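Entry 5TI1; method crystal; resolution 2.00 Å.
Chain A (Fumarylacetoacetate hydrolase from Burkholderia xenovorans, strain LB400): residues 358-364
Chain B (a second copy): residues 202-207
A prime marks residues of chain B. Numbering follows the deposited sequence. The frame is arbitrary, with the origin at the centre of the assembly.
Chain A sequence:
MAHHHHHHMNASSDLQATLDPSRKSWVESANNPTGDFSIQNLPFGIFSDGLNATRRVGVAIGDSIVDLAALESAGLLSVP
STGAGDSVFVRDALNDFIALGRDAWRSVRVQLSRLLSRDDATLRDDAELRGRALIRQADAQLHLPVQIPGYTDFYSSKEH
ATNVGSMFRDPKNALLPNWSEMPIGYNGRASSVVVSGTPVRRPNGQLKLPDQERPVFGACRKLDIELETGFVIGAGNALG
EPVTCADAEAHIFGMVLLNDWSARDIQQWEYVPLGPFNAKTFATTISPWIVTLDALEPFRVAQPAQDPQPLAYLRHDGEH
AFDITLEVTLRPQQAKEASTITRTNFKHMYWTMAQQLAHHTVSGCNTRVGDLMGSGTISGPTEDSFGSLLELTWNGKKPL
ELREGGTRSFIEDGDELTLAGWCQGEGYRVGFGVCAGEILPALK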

# COMPACT_ATOMS: atom_id res chain seq x y z
N ALA A 358 -9.12 -15.29 -1.57
CA ALA A 358 -10.05 -15.65 -0.51
C ALA A 358 -9.45 -15.34 0.85
O ALA A 358 -10.08 -14.69 1.69
CB ALA A 358 -10.45 -17.12 -0.61
N HIS A 359 -8.21 -15.78 1.09
CA HIS A 359 -7.60 -15.53 2.39
C HIS A 359 -7.28 -14.05 2.59
O HIS A 359 -7.38 -13.55 3.72
CB HIS A 359 -6.34 -16.37 2.55
CG HIS A 359 -5.61 -16.12 3.82
ND1 HIS A 359 -6.09 -16.53 5.05
CD2 HIS A 359 -4.43 -15.49 4.07
CE1 HIS A 359 -5.24 -16.17 5.99
NE2 HIS A 359 -4.22 -15.54 5.42
N HIS A 360 -6.93 -13.34 1.51
CA HIS A 360 -6.66 -11.91 1.62
C HIS A 360 -7.87 -11.16 2.15
O HIS A 360 -7.72 -10.15 2.85
CB HIS A 360 -6.28 -11.34 0.25
CG HIS A 360 -5.51 -10.05 0.29
ND1 HIS A 360 -5.65 -9.11 1.29
CD2 HIS A 360 -4.60 -9.54 -0.58
CE1 HIS A 360 -4.85 -8.09 1.05
NE2 HIS A 360 -4.21 -8.31 -0.08
N THR A 361 -9.07 -11.62 1.83
CA THR A 361 -10.26 -10.87 2.15
C THR A 361 -11.09 -11.51 3.25
O THR A 361 -12.17 -11.00 3.56
CB THR A 361 -11.14 -10.70 0.91
OG1 THR A 361 -11.57 -11.99 0.45
CG2 THR A 361 -10.38 -9.96 -0.18
N VAL A 362 -10.63 -12.62 3.85
CA VAL A 362 -11.53 -13.41 4.69
C VAL A 362 -11.86 -12.67 5.98
O VAL A 362 -12.93 -12.88 6.59
CB VAL A 362 -10.92 -14.79 4.97
CG1 VAL A 362 -9.71 -14.66 5.86
CG2 VAL A 362 -11.95 -15.70 5.61
N SER A 363 -10.97 -11.79 6.43
CA SER A 363 -11.22 -10.98 7.61
C SER A 363 -11.81 -9.62 7.27
O SER A 363 -11.97 -8.78 8.16
CB SER A 363 -9.92 -10.81 8.41
OG SER A 363 -9.45 -12.07 8.90
N GLY A 364 -12.16 -9.40 6.00
CA GLY A 364 -12.86 -8.20 5.59
C GLY A 364 -12.05 -7.17 4.83
O GLY A 364 -12.62 -6.15 4.41
N ARG B 202 -16.28 -6.72 13.30
CA ARG B 202 -15.40 -7.70 13.91
C ARG B 202 -15.01 -8.73 12.85
O ARG B 202 -15.90 -9.33 12.23
CB ARG B 202 -16.08 -8.39 15.09
CG ARG B 202 -15.25 -9.50 15.75
CD ARG B 202 -16.02 -10.15 16.92
NE ARG B 202 -16.42 -9.17 17.93
CZ ARG B 202 -15.64 -8.76 18.92
NH1 ARG B 202 -14.42 -9.26 19.06
NH2 ARG B 202 -16.08 -7.85 19.79
N PRO B 203 -13.73 -8.94 12.61
CA PRO B 203 -13.32 -9.90 11.57
C PRO B 203 -13.46 -11.34 12.03
O PRO B 203 -13.25 -11.67 13.20
CB PRO B 203 -11.84 -9.54 11.34
CG PRO B 203 -11.39 -8.90 12.65
CD PRO B 203 -12.59 -8.15 13.14
N ASN B 204 -13.84 -12.21 11.09
CA ASN B 204 -13.57 -13.63 11.23
C ASN B 204 -12.18 -13.93 10.68
O ASN B 204 -11.62 -13.15 9.92
CB ASN B 204 -14.61 -14.46 10.49
CG ASN B 204 -16.00 -14.30 11.07
OD1 ASN B 204 -16.20 -14.44 12.27
ND2 ASN B 204 -16.97 -14.00 10.22
N GLY B 205 -11.63 -15.07 11.08
CA GLY B 205 -10.33 -15.47 10.58
C GLY B 205 -9.89 -16.76 11.21
O GLY B 205 -10.65 -17.41 11.94
N GLN B 206 -8.64 -17.14 10.94
CA GLN B 206 -8.07 -18.34 11.53
C GLN B 206 -7.57 -18.04 12.94
O GLN B 206 -6.83 -17.07 13.15
CB GLN B 206 -6.92 -18.88 10.68
CG GLN B 206 -7.33 -19.31 9.27
CD GLN B 206 -6.35 -20.28 8.64
OE1 GLN B 206 -5.57 -20.95 9.33
NE2 GLN B 206 -6.38 -20.37 7.30
N LEU B 207 -7.98 -18.86 13.89
CA LEU B 207 -7.60 -18.73 15.29
C LEU B 207 -6.91 -20.01 15.72
O LEU B 207 -7.36 -21.11 15.39
CB LEU B 207 -8.84 -18.47 16.17
CG LEU B 207 -9.82 -17.40 15.71
CD1 LEU B 207 -11.10 -17.40 16.57
CD2 LEU B 207 -9.14 -16.04 15.73
O HOH W 1 -14.55 -11.48 8.37

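The contact is small, with 219 Å² buried between the two stretches, and it is organised around one serine. Chain A contributes a type I beta turn from Thr361 to Gly364, closed by a hydrogen bond from Gly364 N to Thr361 O (2.9 Å). Ser363 lies within this turn, and its CA comes to 4.6 Å from the CA of Pro203′, the closest pair of CA atoms across the contact.

The CA-to-CB bond of Ser363 runs sideways to chain B, yet with chi1 in the m well (-64°) the hydroxyl reaches the backbone of the second copy. OG of Ser363 donates a hydrogen bond to Asn204′ O, and the 2.6 Å between them makes it short. Asn204′ O also receives a CA-H...O contact from Ser363 CA, at 3.2 Å. Serine suits this position because a single-carbon arm carries a donor to an acceptor that lies almost against the main chain.

Pro203′ directs its CA-to-CB bond toward chain A and packs on the same residue: its CB lies 3.3 Å from Ser363 O and 3.7 Å from Ser363 CB. That CB supplies the nonpolar surface that meets Ser363; the ring is puckered C-gamma endo, and its phi of -76° is natural for proline.

Gly205′ follows in the strand, its CA 3.9 Å from Ser363 OG. A CB on Gly205′ would fall about 3.0 Å from Ser363 OG, a tight fit, so the absence of a side chain leaves room for the hydroxyl. Gly364 is glycine for a different reason: at phi/psi of 107/-2 a CB would be jammed against the carbonyl oxygen of Ser363.

A water completes the polar link. Its oxygen donates to Val362 O (2.8 Å) and accepts from Asn204′ N (2.9 Å), joining two backbone groups. Val362 O and Asn204′ O themselves are 3.6 Å apart and, both being acceptors, cannot bond to each other; the water and the serine hydroxyl satisfy them separately. Val362 is buried, with chi1 p (68°) and its CA-to-CB bond sideways, and its closest contact is through this backbone carbonyl. Asn204′, at chi1 -65° (m), uses its backbone for this contact, while its ND2 is hydrogen-bonded elsewhere in the structure.

Further along the strand, Gln206′ (chi1 m, chi2 t) meets His359 of the helix (chi1 t, 177°); both leave their backbones sideways, but their ends come nearer. His359 ND1 and Gln206′ NE2 stop 4.5 Å apart, beyond hydrogen-bonding distance, with NE2 oblique to the ring; both atoms are hydrogen-bonded elsewhere in the structure.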